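Local coordinates for capsid protein (Infectious hypodermal and hematopoietic necrosis virus, PDB 3N7X) that assembles, as sixty copies, into the icosahedral shell of a shrimp-infecting parvovirus and binds calcium ions, at residues 111-115 against 213-217; 148-154 against 197-203; 216-220 against 250-254. The contacts are given in a common frame with arbitrary orientation. Numbering follows the deposited sequence.

Contact 1: 111-115 against 213-217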
loop_
_atom_site.group_PDB
_atom_site.type_symbol
_atom_site.label_atom_id
_atom_site.label_comp_id
_atom_site.label_asym_id
_atom_site.label_seq_id
_atom_site.Cartn_x
_atom_site.Cartn_y
_atom_site.Cartn_z
ATOM N N TRP A 111 -48.751 -68.253 42.744
ATOM C CA TRP A 111 -47.583 -68.371 41.891
ATOM C C TRP A 111 -47.880 -67.983 40.443
ATOM O O TRP A 111 -49.040 -67.832 40.050
ATOM C CB TRP A 111 -47.071 -69.812 41.930
ATOM C CG TRP A 111 -48.168 -70.823 41.728
ATOM C CD1 TRP A 111 -48.864 -71.482 42.699
ATOM C CD2 TRP A 111 -48.722 -71.256 40.475
ATOM N NE1 TRP A 111 -49.817 -72.298 42.134
ATOM C CE2 TRP A 111 -49.751 -72.179 40.770
ATOM C CE3 TRP A 111 -48.451 -70.951 39.134
ATOM C CZ2 TRP A 111 -50.511 -72.806 39.770
ATOM C CZ3 TRP A 111 -49.206 -71.574 38.137
ATOM C CH2 TRP A 111 -50.225 -72.492 38.464
ATOM N N LYS A 112 -46.811 -67.829 39.663
ATOM C CA LYS A 112 -46.888 -67.485 38.244
ATOM C C LYS A 112 -45.808 -68.276 37.542
ATOM O O LYS A 112 -44.784 -68.604 38.145
ATOM C CB LYS A 112 -46.534 -66.021 37.976
ATOM C CG LYS A 112 -47.458 -64.983 38.500
ATOM C CD LYS A 112 -46.909 -63.612 38.146
ATOM C CE LYS A 112 -47.828 -62.527 38.660
ATOM N NZ LYS A 112 -47.302 -61.179 38.347
ATOM N N VAL A 113 -46.030 -68.561 36.266
ATOM C CA VAL A 113 -45.029 -69.235 35.462
ATOM C C VAL A 113 -44.675 -68.211 34.396
ATOM O O VAL A 113 -45.537 -67.759 33.637
ATOM C CB VAL A 113 -45.565 -70.499 34.783
ATOM C CG1 VAL A 113 -44.493 -71.077 33.867
ATOM C CG2 VAL A 113 -45.958 -71.520 35.830
ATOM N N HIS A 114 -43.409 -67.819 34.356
ATOM C CA HIS A 114 -42.955 -66.840 33.386
ATOM C C HIS A 114 -42.625 -67.481 32.057
ATOM O O HIS A 114 -43.253 -67.195 31.041
ATOM C CB HIS A 114 -41.726 -66.106 33.921
ATOM C CG HIS A 114 -42.040 -65.149 35.027
ATOM N ND1 HIS A 114 -42.672 -63.942 34.808
ATOM C CD2 HIS A 114 -41.870 -65.245 36.367
ATOM C CE1 HIS A 114 -42.879 -63.340 35.964
ATOM N NE2 HIS A 114 -42.403 -64.108 36.926
ATOM N N LYS A 115 -41.648 -68.371 32.073
ATOM C CA LYS A 115 -41.206 -69.025 30.858
ATOM C C LYS A 115 -40.867 -70.482 31.160
ATOM O O LYS A 115 -40.487 -70.824 32.279
ATOM C CB LYS A 115 -39.976 -68.280 30.337
ATOM C CG LYS A 115 -39.499 -68.669 28.964
ATOM C CD LYS A 115 -38.240 -67.883 28.591
ATOM C CE LYS A 115 -37.742 -68.263 27.192
ATOM N NZ LYS A 115 -36.437 -67.625 26.824
ATOM N N ILE A 213 -42.655 -71.730 26.053
ATOM C CA ILE A 213 -43.970 -71.178 26.281
ATOM C C ILE A 213 -43.832 -70.103 27.345
ATOM O O ILE A 213 -43.078 -70.261 28.305
ATOM C CB ILE A 213 -44.953 -72.266 26.756
ATOM C CG1 ILE A 213 -46.310 -71.638 27.075
ATOM C CG2 ILE A 213 -44.391 -72.983 27.977
ATOM C CD1 ILE A 213 -47.402 -72.655 27.332
ATOM N N HIS A 214 -44.526 -68.992 27.151
ATOM C CA HIS A 214 -44.497 -67.908 28.122
ATOM C C HIS A 214 -45.885 -67.860 28.743
ATOM O O HIS A 214 -46.886 -67.744 28.033
ATOM C CB HIS A 214 -44.185 -66.568 27.451
ATOM C CG HIS A 214 -42.822 -66.496 26.833
ATOM N ND1 HIS A 214 -42.515 -67.090 25.625
ATOM C CD2 HIS A 214 -41.684 -65.892 27.254
ATOM C CE1 HIS A 214 -41.249 -66.852 25.328
ATOM N NE2 HIS A 214 -40.722 -66.128 26.299
ATOM N N GLY A 215 -45.946 -67.964 30.065
ATOM C CA GLY A 215 -47.231 -67.940 30.735
ATOM C C GLY A 215 -47.760 -66.533 30.917
ATOM O O GLY A 215 -46.995 -65.570 30.926
ATOM N N ASP A 216 -49.076 -66.411 31.050
ATOM C CA ASP A 216 -49.696 -65.114 31.260
ATOM C C ASP A 216 -49.360 -64.710 32.690
ATOM O O ASP A 216 -49.524 -65.503 33.618
ATOM C CB ASP A 216 -51.204 -65.212 31.103
ATOM C CG ASP A 216 -51.858 -63.858 31.053
ATOM O OD1 ASP A 216 -52.179 -63.402 29.935
ATOM O OD2 ASP A 216 -52.030 -63.240 32.126
ATOM N N THR A 217 -48.908 -63.478 32.875
ATOM C CA THR A 217 -48.515 -63.033 34.204
ATOM C C THR A 217 -49.393 -61.984 34.870
ATOM O O THR A 217 -48.997 -61.414 35.890
ATOM C CB THR A 217 -47.075 -62.494 34.184
ATOM O OG1 THR A 217 -46.972 -61.444 33.213
ATOM C CG2 THR A 217 -46.097 -63.599 33.834
HETATM O O HOH W 1 -48.165 -67.753 34.385
HETATM O O HOH W 2 -43.982 -64.796 30.404
#
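T217, K115 and H114 carry most of this contact, where the start of strand 111-131 runs antiparallel to the end of strand 208-214 and the chain that leaves it. T217 buries the largest area: its CG2 lies 3.6 Å from H114 ND1, and its carbonyl O accepts a hydrogen bond from K112 NZ at 3.0 Å, reached by a lysine side chain extended beyond CB (chi1 m, the rest t). The imidazole of H114 is held on NE2 by E294. K115 faces H214 in a non-hydrogen-bonded pair, CA to CA 4.4 Å, and lays its aliphatic chain over the imidazole in a CH-pi contact, K115 CG 4.2 Å from the ring centroid. This is the fraying end of an antiparallel ladder in the capsid beta-barrel. The last direct backbone bond runs from G215 N to H114 O at 3.0 Å. Beyond it loop 215-217 draws away from strand 111-131, CA atoms of K112 and T217 being 6.2 Å apart, and water 1 fills the gap, accepting from V113 N at 3.0 Å and donating to D216 O at 2.7 Å. G215 CA sits 3.4 Å from V113 O, and a side chain there would clash with it.

Contact 2: 148-154 against 197-203; sequences YLEIFKD and FGFMEQM
I151, on one face of a two-stranded antiparallel ladder, packs its CD1 4.1 Å from M203 CB, with L149 CB 4.3 Å from the same M203 CB. On the other face F152 (chi1 m) sets CE1 3.8 Å from M200 CG and CD1 3.7 Å from F197 CB; M200 (chi1 t) adds an oblique Met-aromatic contact, SD 5.1 Å from the F152 centroid. Strands 149-153 and 199-203 run antiparallel, N-to-C directions 160° and axes 4.7 Å apart, a regular pairing at the outer edge of a capsid-protein sheet. L149-M203, I151-E201 and K153-F199 are hydrogen-bonded pairs (N-to-O 2.9 and 3.0 Å, but 3.3 Å both ways in the last); E150-Q202 and F152-M200 are non-hydrogen-bonded. F197 leaves helix 192-196, and G198 (-64/-38) precedes the strand. K153 (chi1 m, then all t) crosses the F199 ring (chi1 t), CD 3.9 Å (CH-pi) and NZ 4.7 Å (cation-pi) from the centroid. Water 3 donates to D154 OD1 (2.7 Å), also bound by L158 N, and accepts from G198 N (2.9 Å). The Y148 ring (chi1 p) receives Q202 CD over one face, 3.4 Å from CE1; R204 holds Q202 OE1. Across a subunit interface E150 OE2 hydrogen-bonds calcium-site Y55 of a neighbouring subunit. Strand 264-268 flanks 149-153 opposite 199-203, helix 192-196 packs on E150, F152 and M200, and strand 111-131 meets L149 and M203.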
loop_
_atom_site.group_PDB
_atom_site.type_symbol
_atom_site.label_atom_id
_atom_site.label_comp_id
_atom_site.label_asym_id
_atom_site.label_seq_id
_atom_site.Cartn_x
_atom_site.Cartn_y
_atom_site.Cartn_z
ATOM N N TYR A 148 -34.741 -89.567 9.977
ATOM C CA TYR A 148 -35.082 -88.360 10.712
ATOM C C TYR A 148 -36.452 -88.412 11.365
ATOM O O TYR A 148 -37.304 -89.225 11.002
ATOM C CB TYR A 148 -34.990 -87.133 9.793
ATOM C CG TYR A 148 -35.926 -87.156 8.605
ATOM C CD1 TYR A 148 -37.226 -86.656 8.698
ATOM C CD2 TYR A 148 -35.508 -87.682 7.383
ATOM C CE1 TYR A 148 -38.088 -86.677 7.594
ATOM C CE2 TYR A 148 -36.357 -87.710 6.280
ATOM C CZ TYR A 148 -37.641 -87.207 6.390
ATOM O OH TYR A 148 -38.467 -87.248 5.292
ATOM N N LEU A 149 -36.644 -87.528 12.339
ATOM C CA LEU A 149 -37.887 -87.430 13.088
ATOM C C LEU A 149 -38.761 -86.325 12.494
ATOM O O LEU A 149 -38.244 -85.310 12.025
ATOM C CB LEU A 149 -37.568 -87.096 14.546
ATOM C CG LEU A 149 -38.708 -86.978 15.560
ATOM C CD1 LEU A 149 -39.301 -88.353 15.834
ATOM C CD2 LEU A 149 -38.177 -86.371 16.852
ATOM N N GLU A 150 -40.077 -86.529 12.506
ATOM C CA GLU A 150 -41.008 -85.526 11.992
ATOM C C GLU A 150 -41.706 -84.864 13.179
ATOM O O GLU A 150 -42.136 -85.544 14.111
ATOM C CB GLU A 150 -42.052 -86.168 11.071
ATOM C CG GLU A 150 -41.460 -86.944 9.903
ATOM C CD GLU A 150 -42.514 -87.499 8.947
ATOM O OE1 GLU A 150 -43.611 -87.884 9.410
ATOM O OE2 GLU A 150 -42.231 -87.570 7.730
ATOM N N ILE A 151 -41.802 -83.537 13.148
ATOM C CA ILE A 151 -42.439 -82.778 14.220
ATOM C C ILE A 151 -43.570 -81.936 13.639
ATOM O O ILE A 151 -43.363 -81.175 12.689
ATOM C CB ILE A 151 -41.406 -81.874 14.923
ATOM C CG1 ILE A 151 -40.275 -82.742 15.478
ATOM C CG2 ILE A 151 -42.067 -81.075 16.037
ATOM C CD1 ILE A 151 -39.107 -81.963 16.018
ATOM N N PHE A 152 -44.759 -82.071 14.220
ATOM C CA PHE A 152 -45.946 -81.363 13.746
ATOM C C PHE A 152 -46.618 -80.474 14.795
ATOM O O PHE A 152 -46.445 -80.662 15.999
ATOM C CB PHE A 152 -46.996 -82.374 13.275
ATOM C CG PHE A 152 -46.507 -83.341 12.232
ATOM C CD1 PHE A 152 -46.503 -82.993 10.883
ATOM C CD2 PHE A 152 -46.078 -84.614 12.594
ATOM C CE1 PHE A 152 -46.082 -83.902 9.907
ATOM C CE2 PHE A 152 -45.656 -85.531 11.629
ATOM C CZ PHE A 152 -45.659 -85.175 10.283
ATOM N N LYS A 153 -47.399 -79.515 14.302
ATOM C CA LYS A 153 -48.189 -78.597 15.122
ATOM C C LYS A 153 -49.469 -78.389 14.317
ATOM O O LYS A 153 -49.420 -78.229 13.093
ATOM C CB LYS A 153 -47.496 -77.246 15.312
ATOM C CG LYS A 153 -46.275 -77.246 16.223
ATOM C CD LYS A 153 -45.688 -75.835 16.303
ATOM C CE LYS A 153 -44.407 -75.775 17.122
ATOM N NZ LYS A 153 -43.904 -74.377 17.276
ATOM N N ASP A 154 -50.610 -78.408 14.995
ATOM C CA ASP A 154 -51.891 -78.227 14.324
ATOM C C ASP A 154 -52.202 -76.740 14.213
ATOM O O ASP A 154 -52.990 -76.199 14.984
ATOM C CB ASP A 154 -52.987 -78.959 15.107
ATOM C CG ASP A 154 -54.380 -78.710 14.550
ATOM O OD1 ASP A 154 -54.503 -78.390 13.344
ATOM O OD2 ASP A 154 -55.357 -78.851 15.321
ATOM N N PHE A 197 -51.335 -81.684 8.786
ATOM C CA PHE A 197 -50.787 -80.710 9.726
ATOM C C PHE A 197 -50.137 -79.492 9.066
ATOM O O PHE A 197 -49.276 -79.621 8.193
ATOM C CB PHE A 197 -49.818 -81.416 10.671
ATOM C CG PHE A 197 -50.509 -82.263 11.701
ATOM C CD1 PHE A 197 -50.769 -81.762 12.973
ATOM C CD2 PHE A 197 -50.963 -83.539 11.379
ATOM C CE1 PHE A 197 -51.477 -82.517 13.914
ATOM C CE2 PHE A 197 -51.671 -84.304 12.311
ATOM C CZ PHE A 197 -51.930 -83.792 13.580
ATOM N N GLY A 198 -50.566 -78.308 9.495
ATOM C CA GLY A 198 -50.056 -77.068 8.933
ATOM C C GLY A 198 -48.579 -76.793 9.137
ATOM O O GLY A 198 -47.917 -76.257 8.250
ATOM N N PHE A 199 -48.066 -77.146 10.309
ATOM C CA PHE A 199 -46.662 -76.935 10.623
ATOM C C PHE A 199 -45.908 -78.253 10.630
ATOM O O PHE A 199 -46.376 -79.249 11.177
ATOM C CB PHE A 199 -46.518 -76.289 11.995
ATOM C CG PHE A 199 -45.098 -76.213 12.483
ATOM C CD1 PHE A 199 -44.336 -75.068 12.276
ATOM C CD2 PHE A 199 -44.523 -77.287 13.153
ATOM C CE1 PHE A 199 -43.011 -74.992 12.737
ATOM C CE2 PHE A 199 -43.205 -77.225 13.616
ATOM C CZ PHE A 199 -42.448 -76.075 13.408
ATOM N N MET A 200 -44.723 -78.251 10.044
ATOM C CA MET A 200 -43.923 -79.456 10.013
ATOM C C MET A 200 -42.448 -79.143 9.862
ATOM O O MET A 200 -42.067 -78.259 9.097
ATOM C CB MET A 200 -44.355 -80.359 8.855
ATOM C CG MET A 200 -43.418 -81.539 8.656
ATOM S SD MET A 200 -43.695 -82.495 7.149
ATOM C CE MET A 200 -42.727 -83.969 7.499
ATOM N N GLU A 201 -41.620 -79.864 10.605
ATOM C CA GLU A 201 -40.184 -79.691 10.499
ATOM C C GLU A 201 -39.525 -81.017 10.822
ATOM O O GLU A 201 -40.145 -81.897 11.429
ATOM C CB GLU A 201 -39.673 -78.582 11.427
ATOM C CG GLU A 201 -39.565 -78.913 12.897
ATOM C CD GLU A 201 -38.971 -77.746 13.689
ATOM O OE1 GLU A 201 -37.849 -77.303 13.346
ATOM O OE2 GLU A 201 -39.619 -77.266 14.648
ATOM N N GLN A 202 -38.279 -81.169 10.394
ATOM C CA GLN A 202 -37.549 -82.403 10.618
ATOM C C GLN A 202 -36.439 -82.216 11.632
ATOM O O GLN A 202 -35.927 -81.112 11.810
ATOM C CB GLN A 202 -36.930 -82.890 9.308
ATOM C CG GLN A 202 -37.907 -83.046 8.168
ATOM C CD GLN A 202 -37.220 -83.450 6.877
ATOM O OE1 GLN A 202 -36.006 -83.677 6.850
ATOM N NE2 GLN A 202 -37.995 -83.550 5.794
ATOM N N MET A 203 -36.074 -83.302 12.302
ATOM C CA MET A 203 -34.981 -83.260 13.253
ATOM C C MET A 203 -34.057 -84.420 12.939
ATOM O O MET A 203 -34.506 -85.558 12.801
ATOM C CB MET A 203 -35.468 -83.392 14.688
ATOM C CG MET A 203 -34.316 -83.388 15.685
ATOM S SD MET A 203 -34.830 -83.623 17.395
ATOM C CE MET A 203 -33.241 -83.456 18.287
HETATM O O HOH W 3 -52.852 -78.016 11.178
#

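Contact 3: 216-220 against 250-254; sequences DTRNW and LVYPA
Two irregular loop segments meet here in a buried contact that joins two strand-connecting loops of the capsid beta-barrel protein at a subunit interface: segment 216-220 leads from strand 208-214 into strand 220-221, and segment 250-254 belongs to the long connection leading to strand 264-268. An Asx turn shapes the first segment, D216 OD2 accepting from R218 N at 3.0 Å. The same carboxylate (D216 chi1 t) holds the arginine side chain in a two-pronged salt bridge, R218 NE to D216 OD2 and R218 NH2 to D216 OD1 both 2.8 Å. Backbone angles pass from -70/-25 at R218 to an extended -120/169 at N219, while V251 and Y252 are extended. The backbones stay apart, CA to CA 7.3 Å for N219-V251 and 7.8 Å for R218-Y252, so side chains bridge the gap. R218, with chi1 p and chi3 p, brings its CD to 3.8 Å from V251 CG1 and lays one guanidinium face against the proline, CZ 3.6 Å from P253 CD. Its NH1 bonds to the carbonyl of D255 of a neighbouring subunit. N219 (chi1 m) places OD1 3.3 Å from V251 CB and donates a nearly straight hydrogen bond from ND2 to V251 O, 3.0 Å long.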
loop_
_atom_site.group_PDB
_atom_site.type_symbol
_atom_site.label_atom_id
_atom_site.label_comp_id
_atom_site.label_asym_id
_atom_site.label_seq_id
_atom_site.Cartn_x
_atom_site.Cartn_y
_atom_site.Cartn_z
ATOM N N ASP A 216 -49.076 -66.411 31.050
ATOM C CA ASP A 216 -49.696 -65.114 31.260
ATOM C C ASP A 216 -49.360 -64.710 32.690
ATOM O O ASP A 216 -49.524 -65.503 33.618
ATOM C CB ASP A 216 -51.204 -65.212 31.103
ATOM C CG ASP A 216 -51.858 -63.858 31.053
ATOM O OD1 ASP A 216 -52.179 -63.402 29.935
ATOM O OD2 ASP A 216 -52.030 -63.240 32.126
ATOM N N THR A 217 -48.908 -63.478 32.875
ATOM C CA THR A 217 -48.515 -63.033 34.204
ATOM C C THR A 217 -49.393 -61.984 34.870
ATOM O O THR A 217 -48.997 -61.414 35.890
ATOM C CB THR A 217 -47.075 -62.494 34.184
ATOM O OG1 THR A 217 -46.972 -61.444 33.213
ATOM C CG2 THR A 217 -46.097 -63.599 33.834
ATOM N N ARG A 218 -50.577 -61.726 34.327
ATOM C CA ARG A 218 -51.445 -60.719 34.930
ATOM C C ARG A 218 -52.019 -61.153 36.284
ATOM O O ARG A 218 -52.356 -60.305 37.112
ATOM C CB ARG A 218 -52.592 -60.351 33.978
ATOM C CG ARG A 218 -53.803 -61.277 34.018
ATOM C CD ARG A 218 -54.704 -60.978 32.837
ATOM N NE ARG A 218 -54.014 -61.285 31.587
ATOM C CZ ARG A 218 -54.213 -60.654 30.434
ATOM N NH1 ARG A 218 -55.089 -59.662 30.351
ATOM N NH2 ARG A 218 -53.528 -61.019 29.360
ATOM N N ASN A 219 -52.122 -62.462 36.510
ATOM C CA ASN A 219 -52.668 -62.972 37.767
ATOM C C ASN A 219 -51.706 -63.845 38.554
ATOM O O ASN A 219 -50.646 -64.239 38.065
ATOM C CB ASN A 219 -53.917 -63.824 37.516
ATOM C CG ASN A 219 -54.983 -63.091 36.746
ATOM O OD1 ASN A 219 -55.334 -61.957 37.073
ATOM N ND2 ASN A 219 -55.522 -63.743 35.725
ATOM N N TRP A 220 -52.102 -64.133 39.790
ATOM C CA TRP A 220 -51.373 -65.038 40.667
ATOM C C TRP A 220 -52.317 -66.242 40.703
ATOM O O TRP A 220 -53.541 -66.075 40.676
ATOM C CB TRP A 220 -51.223 -64.465 42.081
ATOM C CG TRP A 220 -50.186 -63.388 42.214
ATOM C CD1 TRP A 220 -50.407 -62.055 42.414
ATOM C CD2 TRP A 220 -48.762 -63.553 42.151
ATOM N NE1 TRP A 220 -49.211 -61.378 42.479
ATOM C CE2 TRP A 220 -48.185 -62.272 42.320
ATOM C CE3 TRP A 220 -47.917 -64.660 41.968
ATOM C CZ2 TRP A 220 -46.800 -62.063 42.311
ATOM C CZ3 TRP A 220 -46.536 -64.455 41.959
ATOM C CH2 TRP A 220 -45.993 -63.162 42.130
ATOM N N LEU A 250 -63.020 -62.274 37.885
ATOM C CA LEU A 250 -62.136 -62.937 36.947
ATOM C C LEU A 250 -61.369 -61.856 36.185
ATOM O O LEU A 250 -61.941 -60.843 35.788
ATOM C CB LEU A 250 -62.952 -63.770 35.962
ATOM C CG LEU A 250 -62.188 -64.322 34.757
ATOM C CD1 LEU A 250 -61.174 -65.367 35.220
ATOM C CD2 LEU A 250 -63.177 -64.924 33.768
ATOM N N VAL A 251 -60.072 -62.066 35.997
ATOM C CA VAL A 251 -59.247 -61.120 35.260
ATOM C C VAL A 251 -58.658 -61.892 34.086
ATOM O O VAL A 251 -58.013 -62.922 34.272
ATOM C CB VAL A 251 -58.125 -60.548 36.149
ATOM C CG1 VAL A 251 -57.238 -59.620 35.347
ATOM C CG2 VAL A 251 -58.736 -59.796 37.314
ATOM N N TYR A 252 -58.891 -61.397 32.875
ATOM C CA TYR A 252 -58.413 -62.072 31.674
ATOM C C TYR A 252 -58.483 -61.145 30.465
ATOM O O TYR A 252 -59.099 -60.086 30.523
ATOM C CB TYR A 252 -59.302 -63.277 31.390
ATOM C CG TYR A 252 -60.700 -62.866 30.987
ATOM C CD1 TYR A 252 -61.545 -62.216 31.890
ATOM C CD2 TYR A 252 -61.169 -63.095 29.695
ATOM C CE1 TYR A 252 -62.824 -61.803 31.512
ATOM C CE2 TYR A 252 -62.445 -62.691 29.306
ATOM C CZ TYR A 252 -63.268 -62.042 30.218
ATOM O OH TYR A 252 -64.526 -61.625 29.829
ATOM N N PRO A 253 -57.852 -61.541 29.346
ATOM C CA PRO A 253 -57.868 -60.727 28.122
ATOM C C PRO A 253 -59.158 -60.996 27.329
ATOM O O PRO A 253 -59.210 -61.908 26.504
ATOM C CB PRO A 253 -56.620 -61.201 27.390
ATOM C CG PRO A 253 -56.571 -62.662 27.754
ATOM C CD PRO A 253 -56.895 -62.659 29.231
ATOM N N ALA A 254 -60.194 -60.200 27.588
ATOM C CA ALA A 254 -61.501 -60.362 26.937
ATOM C C ALA A 254 -61.617 -59.593 25.632
ATOM O O ALA A 254 -62.383 -59.945 24.736
ATOM C CB ALA A 254 -62.599 -59.895 27.882
#

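Contacts 1 and 3 are neighbours, their centres about 11 Å apart: they share D216 and T217, and K112 packs against N219 and W220, so the chain leaving strand 208-214 passes from the barrel sheet directly into the loop region of contact 3. Contact 2 lies about 25 Å from contact 1 and 31 Å from contact 3, centre to centre, in the other antiparallel sheet. Along the chain it is nested inside the loop closed by contact 1 and precedes contact 3; strand 199-203 is followed directly by strand 208-214. Strand 111-131 bears contact 1 and also packs on contact 2. Contacts 2 and 3 both touch neighbouring subunits, tying two distant regions of the fold into the capsid.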